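Local coordinates for putative transcriptional regulator protein (Vibrio parahaemolyticus, PDB 3ER6) that is of unknown function but probably acts as a sequence-specific DNA-binding transcription factor, of which this chain supplies the DJ-1/PfpI-like domain, at residues Q68-F72 / D94-W100. The protein carries 1 engineered substitution. Numbering follows the deposited sequence.
Sequences QWQSF and DPALFDW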
ATOM      1  N   GLN A  68       8.782 -17.091  10.917  1.00 29.41           N
ATOM      2  CA  GLN A  68       7.731 -17.181  11.962  1.00 29.68           C
ATOM      3  C   GLN A  68       7.939 -16.071  13.006  1.00 29.85           C
ATOM      4  O   GLN A  68       9.085 -15.741  13.333  1.00 30.00           O
ATOM      5  CB  GLN A  68       7.786 -18.572  12.634  1.00 30.63           C
ATOM      6  CG  GLN A  68       7.456 -19.705  11.649  1.00 30.68           C
ATOM      7  CD  GLN A  68       7.209 -21.048  12.338  1.00 36.75           C
ATOM      8  OE1 GLN A  68       7.922 -21.367  13.274  1.00 35.96           O
ATOM      9  NE2 GLN A  68       6.206 -21.836  11.867  1.00 31.38           N
ATOM     10  N   TRP A  69       6.852 -15.489  13.508  1.00 29.04           N
ATOM     11  CA  TRP A  69       6.986 -14.408  14.500  1.00 29.48           C
ATOM     12  C   TRP A  69       7.752 -14.867  15.748  1.00 29.85           C
ATOM     13  O   TRP A  69       8.499 -14.070  16.344  1.00 29.99           O
ATOM     14  CB  TRP A  69       5.635 -13.789  14.859  1.00 27.70           C
ATOM     15  CG  TRP A  69       4.580 -14.680  15.530  1.00 27.35           C
ATOM     16  CD1 TRP A  69       3.542 -15.344  14.921  1.00 25.47           C
ATOM     17  CD2 TRP A  69       4.466 -14.980  16.932  1.00 28.64           C
ATOM     18  NE1 TRP A  69       2.812 -16.025  15.844  1.00 28.91           N
ATOM     19  CE2 TRP A  69       3.338 -15.818  17.087  1.00 27.48           C
ATOM     20  CE3 TRP A  69       5.202 -14.606  18.065  1.00 24.34           C
ATOM     21  CZ2 TRP A  69       2.911 -16.280  18.349  1.00 30.22           C
ATOM     22  CZ3 TRP A  69       4.796 -15.078  19.319  1.00 29.86           C
ATOM     23  CH2 TRP A  69       3.690 -15.930  19.444  1.00 30.46           C
ATOM     24  N   GLN A  70       7.603 -16.147  16.098  1.00 31.53           N
ATOM     25  CA  GLN A  70       8.276 -16.732  17.272  1.00 32.56           C
ATOM     26  C   GLN A  70       9.802 -16.754  17.114  1.00 33.20           C
ATOM     27  O   GLN A  70      10.514 -16.804  18.096  1.00 33.82           O
ATOM     28  CB  GLN A  70       7.769 -18.177  17.599  1.00 31.26           C
ATOM     29  CG  GLN A  70       6.351 -18.333  18.054  1.00 33.20           C
ATOM     30  CD  GLN A  70       5.384 -18.547  16.908  1.00 30.81           C
ATOM     31  OE1 GLN A  70       5.700 -18.181  15.754  1.00 34.50           O
ATOM     32  NE2 GLN A  70       4.170 -19.080  17.207  1.00 31.30           N
ATOM     33  N   SER A  71      10.335 -16.659  15.893  1.00 33.65           N
ATOM     34  CA  SER A  71      11.802 -16.604  15.743  1.00 33.96           C
ATOM     35  C   SER A  71      12.430 -15.264  16.124  1.00 33.99           C
ATOM     36  O   SER A  71      13.651 -15.136  16.097  1.00 33.68           O
ATOM     37  CB  SER A  71      12.213 -16.931  14.299  1.00 34.17           C
ATOM     38  OG  SER A  71      11.719 -18.199  13.923  1.00 37.84           O
ATOM     39  N   PHE A  72      11.624 -14.259  16.447  1.00 33.72           N
ATOM     40  CA  PHE A  72      12.150 -12.935  16.731  1.00 35.60           C
ATOM     41  C   PHE A  72      12.061 -12.617  18.218  1.00 36.80           C
ATOM     42  O   PHE A  72      10.990 -12.406  18.735  1.00 39.16           O
ATOM     43  CB  PHE A  72      11.448 -11.859  15.850  1.00 34.42           C
ATOM     44  CG  PHE A  72      11.631 -12.107  14.368  1.00 32.05           C
ATOM     45  CD1 PHE A  72      12.831 -11.833  13.749  1.00 29.31           C
ATOM     46  CD2 PHE A  72      10.611 -12.648  13.604  1.00 30.93           C
ATOM     47  CE1 PHE A  72      13.047 -12.116  12.404  1.00 35.79           C
ATOM     48  CE2 PHE A  72      10.787 -12.905  12.260  1.00 31.16           C
ATOM     49  CZ  PHE A  72      11.994 -12.661  11.634  1.00 30.94           C
ATOM     50  N   ASP A  94      -4.423 -14.495  18.906  1.00 38.01           N
ATOM     51  CA  ASP A  94      -3.703 -15.382  19.815  1.00 38.71           C
ATOM     52  C   ASP A  94      -3.142 -14.596  21.015  1.00 37.51           C
ATOM     53  O   ASP A  94      -2.386 -13.664  20.853  1.00 36.90           O
ATOM     54  CB  ASP A  94      -2.564 -16.014  18.989  1.00 39.13           C
ATOM     55  CG  ASP A  94      -1.830 -17.114  19.698  1.00 41.31           C
ATOM     56  OD1 ASP A  94      -2.036 -17.347  20.910  1.00 40.99           O
ATOM     57  OD2 ASP A  94      -0.969 -17.705  19.000  1.00 43.65           O
ATOM     58  N   PRO A  95      -3.489 -14.997  22.242  1.00 37.99           N
ATOM     59  CA  PRO A  95      -2.902 -14.325  23.428  1.00 36.33           C
ATOM     60  C   PRO A  95      -1.379 -14.336  23.476  1.00 35.17           C
ATOM     61  O   PRO A  95      -0.762 -13.407  24.024  1.00 36.02           O
ATOM     62  CB  PRO A  95      -3.425 -15.147  24.600  1.00 37.24           C
ATOM     63  CG  PRO A  95      -4.239 -16.261  24.029  1.00 37.73           C
ATOM     64  CD  PRO A  95      -4.538 -15.971  22.595  1.00 38.55           C
ATOM     65  N   ALA A  96      -0.761 -15.408  22.994  1.00 33.84           N
ATOM     66  CA  ALA A  96       0.697 -15.473  22.940  1.00 34.30           C
ATOM     67  C   ALA A  96       1.277 -14.360  22.058  1.00 33.38           C
ATOM     68  O   ALA A  96       2.403 -13.892  22.279  1.00 31.57           O
ATOM     69  CB  ALA A  96       1.159 -16.819  22.471  1.00 34.27           C
ATOM     70  N   LEU A  97       0.494 -13.940  21.067  1.00 33.79           N
ATOM     71  CA  LEU A  97       0.923 -12.849  20.183  1.00 34.42           C
ATOM     72  C   LEU A  97       0.828 -11.518  20.949  1.00 33.98           C
ATOM     73  O   LEU A  97       1.723 -10.686  20.829  1.00 31.67           O
ATOM     74  CB  LEU A  97       0.074 -12.826  18.928  1.00 34.94           C
ATOM     75  CG  LEU A  97       0.575 -12.174  17.640  1.00 38.92           C
ATOM     76  CD1 LEU A  97       2.002 -12.651  17.157  1.00 36.84           C
ATOM     77  CD2 LEU A  97      -0.434 -12.498  16.570  1.00 38.76           C
ATOM     78  N   PHE A  98      -0.248 -11.313  21.728  1.00 34.19           N
ATOM     79  CA  PHE A  98      -0.266 -10.164  22.646  1.00 33.90           C
ATOM     80  C   PHE A  98       0.917 -10.192  23.603  1.00 33.66           C
ATOM     81  O   PHE A  98       1.476  -9.152  23.904  1.00 33.55           O
ATOM     82  CB  PHE A  98      -1.575 -10.086  23.450  1.00 33.90           C
ATOM     83  CG  PHE A  98      -2.678  -9.427  22.718  1.00 34.45           C
ATOM     84  CD1 PHE A  98      -2.654  -8.048  22.527  1.00 34.72           C
ATOM     85  CD2 PHE A  98      -3.719 -10.160  22.196  1.00 35.35           C
ATOM     86  CE1 PHE A  98      -3.699  -7.401  21.839  1.00 39.44           C
ATOM     87  CE2 PHE A  98      -4.751  -9.542  21.503  1.00 39.52           C
ATOM     88  CZ  PHE A  98      -4.741  -8.140  21.319  1.00 37.08           C
ATOM     89  N   ASP A  99       1.293 -11.377  24.112  1.00 34.00           N
ATOM     90  CA  ASP A  99       2.411 -11.433  25.034  1.00 34.61           C
ATOM     91  C   ASP A  99       3.670 -11.003  24.309  1.00 33.52           C
ATOM     92  O   ASP A  99       4.474 -10.286  24.841  1.00 33.63           O
ATOM     93  CB  ASP A  99       2.625 -12.853  25.617  1.00 36.72           C
ATOM     94  CG  ASP A  99       1.477 -13.299  26.541  1.00 40.80           C
ATOM     95  OD1 ASP A  99       0.737 -12.424  27.035  1.00 46.78           O
ATOM     96  OD2 ASP A  99       1.301 -14.534  26.749  1.00 46.85           O
ATOM     97  N   TRP A 100       3.833 -11.450  23.061  1.00 31.69           N
ATOM     98  CA  TRP A 100       5.023 -11.124  22.276  1.00 29.94           C
ATOM     99  C   TRP A 100       5.156  -9.590  21.993  1.00 29.86           C
ATOM    100  O   TRP A 100       6.205  -9.009  22.180  1.00 29.80           O
ATOM    101  CB  TRP A 100       4.948 -11.961  20.985  1.00 29.11           C
ATOM    102  CG  TRP A 100       6.033 -11.753  19.988  1.00 30.98           C
ATOM    103  CD1 TRP A 100       7.336 -12.184  20.073  1.00 30.08           C
ATOM    104  CD2 TRP A 100       5.865 -11.204  18.676  1.00 27.24           C
ATOM    105  NE1 TRP A 100       8.002 -11.878  18.910  1.00 30.28           N
ATOM    106  CE2 TRP A 100       7.127 -11.261  18.041  1.00 29.41           C
ATOM    107  CE3 TRP A 100       4.794 -10.593  18.017  1.00 30.80           C
ATOM    108  CZ2 TRP A 100       7.346 -10.751  16.764  1.00 28.56           C
ATOM    109  CZ3 TRP A 100       4.996 -10.094  16.708  1.00 30.28           C
ATOM    110  CH2 TRP A 100       6.285 -10.177  16.098  1.00 25.89           C
TER
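Trp69 reaches from its short 3-10 turn into the side of helix 95-106, where Trp100 and Leu97 receive it. Starting at CB, the methylene sits over the six-membered ring of Trp100, 4.0 Å from that ring's centroid, a CH-pi contact. With chi1 at 63°, CG lies between the backbone N and the carbonyl carbon, which turns the indole toward the helix. Its five-membered ring takes the Leu97 methyl CD1 squarely over one face, 3.4 Å from the centroid; the side-chain amide carbon CD of Gln70 lies over the opposite face, so the indole is sandwiched. NE1 donates to the carbonyl of Pro50. On the benzo side, Trp69 CE3 rests 3.5 Å from CD2 of Trp100, the two ring planes inclined at 52°, and CZ3 touches Trp100 CB. Farthest out, Trp69 CH2 lies 4.0 Å from Ala96 CB, while CZ2 passes near the carboxylate of Asp94, the residue that N-caps the helix through OD1 and Ala96 N. Trp100 in turn spends its indole N-H on the loop: NE1 donates to Phe72 O at 3.0 Å, nearly straight (169°) and in the plane of both ring and carbonyl. Together these contacts join the 61-64 to 77-80 connection to the first turns of helix 95-106 in the DJ-1/PfpI-like domain, with Val48 of strand 43-48 touching Trp69 and Val12 of strand 9-14 touching Trp100.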